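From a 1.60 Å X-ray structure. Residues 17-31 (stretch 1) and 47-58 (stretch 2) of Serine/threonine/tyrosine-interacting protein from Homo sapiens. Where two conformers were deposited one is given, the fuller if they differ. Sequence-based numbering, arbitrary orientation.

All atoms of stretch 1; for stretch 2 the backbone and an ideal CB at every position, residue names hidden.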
ATOM      1  N   PRO A  17      -0.115   3.907  -8.345  1.00 13.90           N
ATOM      2  CA  PRO A  17       0.775   5.054  -8.302  1.00 13.88           C
ATOM      3  C   PRO A  17      -0.012   6.256  -7.744  1.00 14.06           C
ATOM      4  O   PRO A  17      -1.225   6.173  -7.529  1.00 13.51           O
ATOM      5  CB  PRO A  17       1.115   5.281  -9.782  1.00 14.29           C
ATOM      6  CG  PRO A  17      -0.190   4.902 -10.490  1.00 14.28           C
ATOM      7  CD  PRO A  17      -0.722   3.728  -9.685  1.00 14.39           C
ATOM      8  N   TYR A  18       0.638   7.392  -7.560  1.00 13.91           N
ATOM      9  CA  TYR A  18      -0.089   8.521  -7.026  1.00 14.53           C
ATOM     10  C   TYR A  18      -1.242   8.976  -7.954  1.00 14.46           C
ATOM     11  O   TYR A  18      -2.254   9.537  -7.488  1.00 15.37           O
ATOM     12  CB  TYR A  18       0.875   9.669  -6.701  1.00 14.34           C
ATOM     13  CG  TYR A  18       1.224  10.481  -7.928  1.00 14.79           C
ATOM     14  CD1 TYR A  18       2.338  10.164  -8.699  1.00 13.92           C
ATOM     15  CD2 TYR A  18       0.409  11.535  -8.332  1.00 14.32           C
ATOM     16  CE1 TYR A  18       2.666  10.906  -9.853  1.00 15.89           C
ATOM     17  CE2 TYR A  18       0.719  12.267  -9.481  1.00 14.45           C
ATOM     18  CZ  TYR A  18       1.825  11.948 -10.230  1.00 15.63           C
ATOM     19  OH  TYR A  18       2.098  12.688 -11.358  1.00 18.00           O
ATOM     20  N   SER A  19      -1.077   8.746  -9.262  1.00 15.07           N
ATOM     21  CA  SER A  19      -2.053   9.237 -10.240  0.50 15.76           C
ATOM     22  C   SER A  19      -3.437   8.635 -10.011  1.00 16.15           C
ATOM     23  O   SER A  19      -4.434   9.204 -10.445  1.00 16.90           O
ATOM     24  CB  SER A  19      -1.559   9.022 -11.686  0.50 15.54           C
ATOM     25  OG  SER A  19      -1.988   7.788 -12.235  0.50 17.70           O
ATOM     26  N   SER A  20      -3.503   7.512  -9.301  1.00 15.96           N
ATOM     27  CA  SER A  20      -4.813   6.880  -9.058  1.00 16.38           C
ATOM     28  C   SER A  20      -5.711   7.592  -8.048  1.00 17.16           C
ATOM     29  O   SER A  20      -6.898   7.277  -7.942  1.00 17.66           O
ATOM     30  CB  SER A  20      -4.657   5.396  -8.710  1.00 16.61           C
ATOM     31  OG  SER A  20      -3.933   5.199  -7.528  1.00 17.07           O
ATOM     32  N   ALA A  21      -5.161   8.549  -7.304  1.00 17.47           N
ATOM     33  CA  ALA A  21      -5.926   9.229  -6.281  1.00 18.35           C
ATOM     34  C   ALA A  21      -5.960  10.755  -6.496  1.00 18.81           C
ATOM     35  O   ALA A  21      -6.220  11.513  -5.566  1.00 18.69           O
ATOM     36  CB  ALA A  21      -5.396   8.855  -4.888  1.00 18.89           C
ATOM     37  N   MET A  22      -5.746  11.169  -7.747  1.00 18.97           N
ATOM     38  CA  MET A  22      -5.830  12.588  -8.163  1.00 20.79           C
ATOM     39  C   MET A  22      -7.299  12.999  -8.215  1.00 21.90           C
ATOM     40  O   MET A  22      -8.171  12.134  -8.315  1.00 21.62           O
ATOM     41  CB  MET A  22      -5.219  12.770  -9.567  1.00 20.07           C
ATOM     42  CG  MET A  22      -3.662  12.780  -9.656  1.00 22.25           C
ATOM     43  SD  MET A  22      -3.012  13.106 -11.347  1.00 22.14           S
ATOM     44  CE  MET A  22      -3.905  11.869 -12.293  1.00 25.01           C
ATOM     45  N   LYS A  23      -7.565  14.308  -8.194  1.00 23.32           N
ATOM     46  CA  LYS A  23      -8.953  14.826  -8.218  1.00 24.12           C
ATOM     47  C   LYS A  23      -9.795  14.195  -9.316  1.00 23.92           C
ATOM     48  O   LYS A  23     -10.946  13.795  -9.082  1.00 24.17           O
ATOM     49  CB  LYS A  23      -8.989  16.361  -8.385  1.00 24.08           C
ATOM     50  CG  LYS A  23      -8.580  17.195  -7.150  1.00 27.50           C
ATOM     51  CD  LYS A  23      -9.302  16.806  -5.863  1.00 30.54           C
ATOM     52  CE  LYS A  23     -10.492  17.711  -5.557  1.00 30.13           C
ATOM     53  NZ  LYS A  23     -10.919  17.636  -4.112  1.00 29.71           N
ATOM     54  N   SER A  24      -9.209  14.106 -10.507  1.00 23.90           N
ATOM     55  CA  SER A  24      -9.896  13.620 -11.704  0.50 24.22           C
ATOM     56  C   SER A  24     -10.356  12.170 -11.616  1.00 23.86           C
ATOM     57  O   SER A  24     -11.254  11.736 -12.369  1.00 24.51           O
ATOM     58  CB  SER A  24      -8.990  13.793 -12.921  0.50 23.96           C
ATOM     59  OG  SER A  24      -9.699  13.528 -14.115  0.50 25.27           O
ATOM     60  N   LYS A  25      -9.751  11.412 -10.706  1.00 23.19           N
ATOM     61  CA  LYS A  25     -10.081   9.989 -10.553  1.00 22.56           C
ATOM     62  C   LYS A  25     -11.221   9.689  -9.575  1.00 21.88           C
ATOM     63  O   LYS A  25     -11.536   8.518  -9.319  1.00 21.68           O
ATOM     64  CB  LYS A  25      -8.824   9.164 -10.201  1.00 23.47           C
ATOM     65  CG  LYS A  25      -7.842   8.999 -11.362  1.00 23.21           C
ATOM     66  CD  LYS A  25      -8.321   7.953 -12.363  1.00 26.09           C
ATOM     67  CE  LYS A  25      -7.470   7.901 -13.624  1.00 28.14           C
ATOM     68  NZ  LYS A  25      -7.819   6.695 -14.427  1.00 31.04           N
ATOM     69  N   LEU A  26     -11.857  10.722  -9.031  1.00 21.06           N
ATOM     70  CA  LEU A  26     -12.981  10.495  -8.099  1.00 21.06           C
ATOM     71  C   LEU A  26     -14.020   9.481  -8.605  1.00 20.93           C
ATOM     72  O   LEU A  26     -14.341   8.546  -7.874  1.00 19.71           O
ATOM     73  CB  LEU A  26     -13.666  11.796  -7.697  1.00 20.80           C
ATOM     74  CG  LEU A  26     -14.724  11.663  -6.602  1.00 20.46           C
ATOM     75  CD1 LEU A  26     -14.150  10.984  -5.345  1.00 20.74           C
ATOM     76  CD2 LEU A  26     -15.259  13.040  -6.275  1.00 23.74           C
ATOM     77  N   PRO A  27     -14.525   9.650  -9.854  1.00 20.95           N
ATOM     78  CA  PRO A  27     -15.472   8.663 -10.393  1.00 20.98           C
ATOM     79  C   PRO A  27     -14.969   7.213 -10.313  1.00 20.77           C
ATOM     80  O   PRO A  27     -15.743   6.315  -9.969  1.00 20.65           O
ATOM     81  CB  PRO A  27     -15.601   9.081 -11.863  1.00 21.25           C
ATOM     82  CG  PRO A  27     -15.404  10.539 -11.831  1.00 21.30           C
ATOM     83  CD  PRO A  27     -14.309  10.761 -10.808  1.00 21.47           C
ATOM     84  N   VAL A  28     -13.688   6.996 -10.615  1.00 20.00           N
ATOM     85  CA  VAL A  28     -13.096   5.647 -10.582  1.00 18.77           C
ATOM     86  C   VAL A  28     -13.060   5.123  -9.153  1.00 17.94           C
ATOM     87  O   VAL A  28     -13.469   3.992  -8.895  1.00 16.94           O
ATOM     88  CB  VAL A  28     -11.692   5.627 -11.232  1.00 18.97           C
ATOM     89  CG1 VAL A  28     -11.021   4.288 -11.056  1.00 19.23           C
ATOM     90  CG2 VAL A  28     -11.803   5.970 -12.724  1.00 20.80           C
ATOM     91  N   LEU A  29     -12.642   5.983  -8.225  1.00 17.54           N
ATOM     92  CA  LEU A  29     -12.601   5.629  -6.823  1.00 17.89           C
ATOM     93  C   LEU A  29     -13.984   5.287  -6.279  1.00 17.93           C
ATOM     94  O   LEU A  29     -14.139   4.281  -5.591  1.00 17.71           O
ATOM     95  CB  LEU A  29     -11.929   6.738  -5.994  1.00 18.17           C
ATOM     96  CG  LEU A  29     -10.472   7.007  -6.395  1.00 17.67           C
ATOM     97  CD1 LEU A  29     -10.055   8.330  -5.773  1.00 20.85           C
ATOM     98  CD2 LEU A  29      -9.513   5.915  -5.966  1.00 19.13           C
ATOM     99  N   GLN A  30     -14.993   6.069  -6.651  1.00 18.11           N
ATOM    100  CA  GLN A  30     -16.336   5.852  -6.106  1.00 19.43           C
ATOM    101  C   GLN A  30     -16.948   4.606  -6.715  1.00 18.84           C
ATOM    102  O   GLN A  30     -17.580   3.839  -5.997  1.00 19.79           O
ATOM    103  CB  GLN A  30     -17.212   7.099  -6.300  1.00 19.16           C
ATOM    104  CG  GLN A  30     -16.604   8.307  -5.575  1.00 19.09           C
ATOM    105  CD  GLN A  30     -17.476   9.541  -5.547  1.00 21.90           C
ATOM    106  OE1 GLN A  30     -18.064   9.942  -6.563  1.00 24.35           O
ATOM    107  NE2 GLN A  30     -17.529  10.188  -4.374  1.00 25.73           N
ATOM    108  N   LYS A  31     -16.716   4.379  -8.017  1.00 19.67           N
ATOM    109  CA  LYS A  31     -17.226   3.181  -8.713  1.00 20.58           C
ATOM    110  C   LYS A  31     -16.715   1.886  -8.095  1.00 19.74           C
ATOM    111  O   LYS A  31     -17.434   0.889  -8.071  1.00 18.70           O
ATOM    112  CB  LYS A  31     -16.881   3.219 -10.207  1.00 20.90           C
ATOM    113  CG  LYS A  31     -17.250   1.961 -11.018  1.00 23.98           C
ATOM    114  CD  LYS A  31     -16.935   2.158 -12.501  1.00 24.05           C
ATOM    115  CE  LYS A  31     -15.431   2.346 -12.729  1.00 27.41           C
ATOM    116  NZ  LYS A  31     -15.117   2.977 -14.043  1.00 30.07           N
ATOM    117  N   UNK A  47       4.169  18.093  -2.469  1.00 17.30           N
ATOM    118  CA  UNK A  47       3.552  19.008  -3.454  1.00 16.95           C
ATOM    119  C   UNK A  47       2.659  18.312  -4.482  1.00 17.34           C
ATOM    120  O   UNK A  47       1.694  18.905  -4.970  1.00 17.66           O
ATOM    121  CB  UNK A  47       4.650  19.773  -4.196  1.00 16.95           C
ATOM    122  N   UNK A  48       2.982  17.070  -4.845  1.00 16.60           N
ATOM    123  CA  UNK A  48       2.169  16.376  -5.837  1.00 16.33           C
ATOM    124  C   UNK A  48       1.550  15.068  -5.341  1.00 16.74           C
ATOM    125  O   UNK A  48       0.682  14.515  -6.011  1.00 16.82           O
ATOM    126  CB  UNK A  48       3.023  16.088  -7.073  1.00 16.33           C
ATOM    127  N   UNK A  49       1.990  14.586  -4.175  1.00 15.88           N
ATOM    128  CA  UNK A  49       1.429  13.376  -3.583  1.00 15.49           C
ATOM    129  C   UNK A  49       0.835  13.726  -2.213  1.00 15.11           C
ATOM    130  O   UNK A  49       1.559  13.939  -1.231  1.00 16.51           O
ATOM    131  CB  UNK A  49       2.492  12.283  -3.457  1.00 15.49           C
ATOM    132  N   UNK A  50      -0.485  13.764  -2.165  1.00 16.29           N
ATOM    133  CA  UNK A  50      -1.196  14.270  -1.000  1.00 17.04           C
ATOM    134  C   UNK A  50      -2.667  13.841  -1.019  1.00 16.53           C
ATOM    135  O   UNK A  50      -3.178  13.418  -2.056  1.00 16.05           O
ATOM    136  CB  UNK A  50      -1.090  15.795  -0.939  1.00 17.04           C
ATOM    137  N   UNK A  51      -3.351  13.922   0.129  1.00 17.20           N
ATOM    138  CA  UNK A  51      -4.798  13.642   0.107  1.00 16.85           C
ATOM    139  C   UNK A  51      -5.545  14.671  -0.731  1.00 18.03           C
ATOM    140  O   UNK A  51      -5.374  15.887  -0.525  1.00 19.04           O
ATOM    141  CB  UNK A  51      -5.363  13.624   1.529  1.00 16.85           C
ATOM    142  N   UNK A  52      -6.323  14.198  -1.701  1.00 17.72           N
ATOM    143  CA  UNK A  52      -7.075  15.109  -2.567  1.00 18.99           C
ATOM    144  C   UNK A  52      -8.555  15.240  -2.283  1.00 19.55           C
ATOM    145  O   UNK A  52      -9.236  16.092  -2.882  1.00 19.03           O
ATOM    146  CB  UNK A  52      -6.910  14.660  -4.020  1.00 18.99           C
ATOM    147  N   UNK A  53      -9.061  14.413  -1.378  1.00 20.96           N
ATOM    148  CA  UNK A  53     -10.483  14.425  -1.093  1.00 22.99           C
ATOM    149  C   UNK A  53     -10.663  14.481   0.404  1.00 24.86           C
ATOM    150  O   UNK A  53     -10.884  13.456   1.048  1.00 25.34           O
ATOM    151  CB  UNK A  53     -11.187  13.204  -1.689  1.00 22.99           C
ATOM    152  N   UNK A  54     -10.595  15.700   0.938  1.00 27.00           N
ATOM    153  CA  UNK A  54     -10.567  15.922   2.388  1.00 29.61           C
ATOM    154  C   UNK A  54     -11.800  15.358   3.072  1.00 29.89           C
ATOM    155  O   UNK A  54     -11.714  14.811   4.175  1.00 31.35           O
ATOM    156  CB  UNK A  54     -10.449  17.416   2.694  1.00 29.61           C
ATOM    157  N   UNK A  55     -12.936  15.455   2.394  1.00 29.88           N
ATOM    158  CA  UNK A  55     -14.215  15.169   3.020  1.00 29.59           C
ATOM    159  C   UNK A  55     -14.779  13.793   2.683  1.00 28.49           C
ATOM    160  O   UNK A  55     -15.739  13.366   3.309  1.00 29.93           O
ATOM    161  CB  UNK A  55     -15.227  16.242   2.613  1.00 29.59           C
ATOM    162  N   UNK A  56     -14.185  13.096   1.715  1.00 26.90           N
ATOM    163  CA  UNK A  56     -14.797  11.886   1.165  1.00 25.21           C
ATOM    164  C   UNK A  56     -14.182  10.555   1.589  1.00 23.97           C
ATOM    165  O   UNK A  56     -14.811   9.507   1.440  1.00 25.18           O
ATOM    166  CB  UNK A  56     -14.749  11.968  -0.362  1.00 25.21           C
ATOM    167  N   UNK A  57     -12.958  10.592   2.091  1.00 21.97           N
ATOM    168  CA  UNK A  57     -12.223   9.359   2.359  1.00 19.66           C
ATOM    169  C   UNK A  57     -11.512   9.482   3.680  1.00 18.33           C
ATOM    170  O   UNK A  57     -11.238  10.606   4.135  1.00 18.36           O
ATOM    171  CB  UNK A  57     -11.227   9.049   1.240  1.00 19.66           C
ATOM    172  N   UNK A  58     -11.192   8.344   4.288  1.00 16.27           N
ATOM    173  CA  UNK A  58     -10.274   8.314   5.433  1.00 16.36           C
ATOM    174  C   UNK A  58      -8.851   8.032   4.949  1.00 14.94           C
ATOM    175  O   UNK A  58      -8.616   7.068   4.208  1.00 15.32           O
ATOM    176  CB  UNK A  58     -10.711   7.260   6.453  1.00 16.36           C
TER

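Position 47 has nothing of stretch 1 within 5.5 Å of its ideal CB. Many residues would suit. Asn47 makes no contact here.

At position 48 the CA-to-CB bond points toward stretch 1, and the ideal CB lies 5.1 Å from Tyr18 CE2. An apolar or aromatic side chain would suit that ring. The residue is Phe48. Its edge meets the face of Tyr18, with centroids 5.2 Å apart and planes at 82°.

Position 49 points sideways, but its ideal CB is 4.5 Å from Tyr18 CB. Any medium apolar side chain could pack there. Ile49 does so, with CG1 3.8 Å from Tyr18 CB.

Positions 50 and 51 point away. At 50 the backbone is extended, and many residues, polar ones included, would suit. Phi at 51 is -65°, which proline allows but does not require. They are Lys50 and Pro51, neither in contact.

Position 52 points toward stretch 1. Its ideal CB is 3.6 Å from Ala21 O, an acceptor, and 3.7 Å from Lys23 CD. A short donor would suit, such as Asn, Ser or Thr. Asn52 gives its ND2 to Ala21 O at 2.8 Å, nearly straight at 166°. Asn52 O accepts from Lys23 NZ at 2.6 Å, a bond open to any residue here. Water 1 donates to Ala21 O and accepts from Asn52 N, a second link.

Position 53 points sideways, with its ideal CB 5.2 Å from Leu26 CD1. Farther out lie the side chains of Leu26 and Leu29 and the backbone of 21-23. A long apolar or aromatic side chain could reach them. Phe53, at chi1 -52° (m), turns its ring end nearer. Leu26 CD1 sits over one face, 4.1 Å from the Phe53 ring centroid, a CH-pi contact. Met22 O lies at the ring edge, 3.2 Å from Phe53 CZ.

Positions 54 and 55 have open space by their CBs, and polar residues fit. Gln54 NE2 bonds back to Pro51 O; Gln55 makes no contact across.

Position 56 points toward Leu26 and Gln30. Leu, Ile or Met would suit. Leu56 CD1 packs 3.8 Å from Leu26 CD2.

Position 57 also points toward stretch 1, but nothing of it lies within 5.5 Å of the ideal CB. A large apolar residue could span the gap. Phe57 CZ reaches Leu26 CD1 at 3.8 Å and Leu29 CB at 3.9 Å.

Position 58 is out of reach and unconstrained here. It is Arg58.

Stretch 2, residues 47-58: NFIKPNFQQLFR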
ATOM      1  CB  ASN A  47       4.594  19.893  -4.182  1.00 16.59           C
ATOM      2  CG  ASN A  47       5.751  19.095  -4.825  1.00 18.13           C
ATOM      3  OD1 ASN A  47       6.154  18.028  -4.337  1.00 17.56           O
ATOM      4  ND2 ASN A  47       6.316  19.644  -5.908  1.00 13.69           N
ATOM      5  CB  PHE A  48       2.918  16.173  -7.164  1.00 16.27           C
ATOM      6  CG  PHE A  48       4.074  15.204  -7.089  1.00 15.24           C
ATOM      7  CD1 PHE A  48       3.953  13.929  -7.589  1.00 13.35           C
ATOM      8  CD2 PHE A  48       5.303  15.598  -6.588  1.00 14.11           C
ATOM      9  CE1 PHE A  48       5.005  13.038  -7.586  1.00 13.62           C
ATOM     10  CE2 PHE A  48       6.386  14.706  -6.561  1.00 14.89           C
ATOM     11  CZ  PHE A  48       6.239  13.410  -7.057  1.00 16.05           C
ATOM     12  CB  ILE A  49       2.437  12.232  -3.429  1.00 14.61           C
ATOM     13  CG1 ILE A  49       3.156  11.920  -4.732  1.00 15.14           C
ATOM     14  CG2 ILE A  49       1.717  10.940  -2.965  1.00 13.99           C
ATOM     15  CD1 ILE A  49       4.262  10.916  -4.552  1.00 14.12           C
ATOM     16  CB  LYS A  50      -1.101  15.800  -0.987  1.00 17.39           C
ATOM     17  CG  LYS A  50      -2.046  16.469  -1.974  1.00 20.79           C
ATOM     18  CD  LYS A  50      -1.896  17.976  -1.953  1.00 26.97           C
ATOM     19  CE  LYS A  50      -0.977  18.466  -3.042  1.00 28.87           C
ATOM     20  NZ  LYS A  50      -1.675  18.558  -4.379  1.00 31.66           N
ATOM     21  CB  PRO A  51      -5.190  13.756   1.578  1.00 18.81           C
ATOM     22  CG  PRO A  51      -3.955  13.491   2.310  1.00 16.93           C
ATOM     23  CD  PRO A  51      -2.880  14.150   1.508  1.00 16.68           C
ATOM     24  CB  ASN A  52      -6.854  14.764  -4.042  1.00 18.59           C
ATOM     25  CG  ASN A  52      -5.419  14.946  -4.467  1.00 20.23           C
ATOM     26  OD1 ASN A  52      -4.861  16.051  -4.369  1.00 22.74           O
ATOM     27  ND2 ASN A  52      -4.818  13.882  -4.965  1.00 20.20           N
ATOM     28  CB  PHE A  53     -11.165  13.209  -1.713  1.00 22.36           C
ATOM     29  CG  PHE A  53     -10.857  13.030  -3.184  1.00 23.02           C
ATOM     30  CD1 PHE A  53     -11.500  13.807  -4.149  1.00 20.37           C
ATOM     31  CD2 PHE A  53      -9.933  12.078  -3.600  1.00 22.91           C
ATOM     32  CE1 PHE A  53     -11.201  13.646  -5.507  1.00 21.06           C
ATOM     33  CE2 PHE A  53      -9.641  11.901  -4.955  1.00 20.47           C
ATOM     34  CZ  PHE A  53     -10.276  12.685  -5.905  1.00 22.37           C
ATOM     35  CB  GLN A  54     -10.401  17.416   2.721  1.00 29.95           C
ATOM     36  CG  GLN A  54      -9.289  18.142   1.919  1.00 33.01           C
ATOM     37  CD  GLN A  54      -7.941  17.434   1.994  1.00 36.32           C
ATOM     38  OE1 GLN A  54      -7.510  17.000   3.067  1.00 39.06           O
ATOM     39  NE2 GLN A  54      -7.271  17.307   0.847  1.00 36.88           N
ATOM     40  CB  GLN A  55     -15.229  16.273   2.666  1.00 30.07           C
ATOM     41  CG  GLN A  55     -14.979  17.624   3.343  1.00 33.13           C
ATOM     42  CD  GLN A  55     -15.334  17.617   4.828  1.00 35.53           C
ATOM     43  OE1 GLN A  55     -14.567  17.122   5.663  1.00 38.80           O
ATOM     44  NE2 GLN A  55     -16.497  18.174   5.163  1.00 36.66           N
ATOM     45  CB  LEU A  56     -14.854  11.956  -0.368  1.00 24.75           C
ATOM     46  CG  LEU A  56     -15.696  13.081  -0.994  1.00 25.33           C
ATOM     47  CD1 LEU A  56     -15.382  13.267  -2.452  1.00 25.71           C
ATOM     48  CD2 LEU A  56     -17.192  12.833  -0.811  1.00 28.80           C
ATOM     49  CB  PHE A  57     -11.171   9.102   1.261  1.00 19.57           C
ATOM     50  CG  PHE A  57     -11.739   8.939  -0.122  1.00 19.46           C
ATOM     51  CD1 PHE A  57     -12.494   7.836  -0.462  1.00 22.79           C
ATOM     52  CD2 PHE A  57     -11.482   9.886  -1.105  1.00 20.30           C
ATOM     53  CE1 PHE A  57     -13.030   7.700  -1.748  1.00 23.16           C
ATOM     54  CE2 PHE A  57     -12.027   9.759  -2.391  1.00 21.61           C
ATOM     55  CZ  PHE A  57     -12.802   8.656  -2.711  1.00 19.66           C
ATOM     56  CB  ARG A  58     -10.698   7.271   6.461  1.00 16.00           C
ATOM     57  CG  ARG A  58     -12.071   7.518   7.077  1.00 21.43           C
ATOM     58  CD  ARG A  58     -12.309   6.613   8.268  1.00 26.18           C
ATOM     59  NE  ARG A  58     -13.598   6.881   8.912  1.00 32.68           N
ATOM     60  CZ  ARG A  58     -14.058   6.215   9.968  1.00 34.52           C
ATOM     61  NH1 ARG A  58     -13.333   5.241  10.518  1.00 35.48           N
ATOM     62  NH2 ARG A  58     -15.243   6.531  10.486  1.00 35.94           N
TER
HETATM   63  O   HOH W   1      -6.126  11.513  -2.730  1.00 15.87           O
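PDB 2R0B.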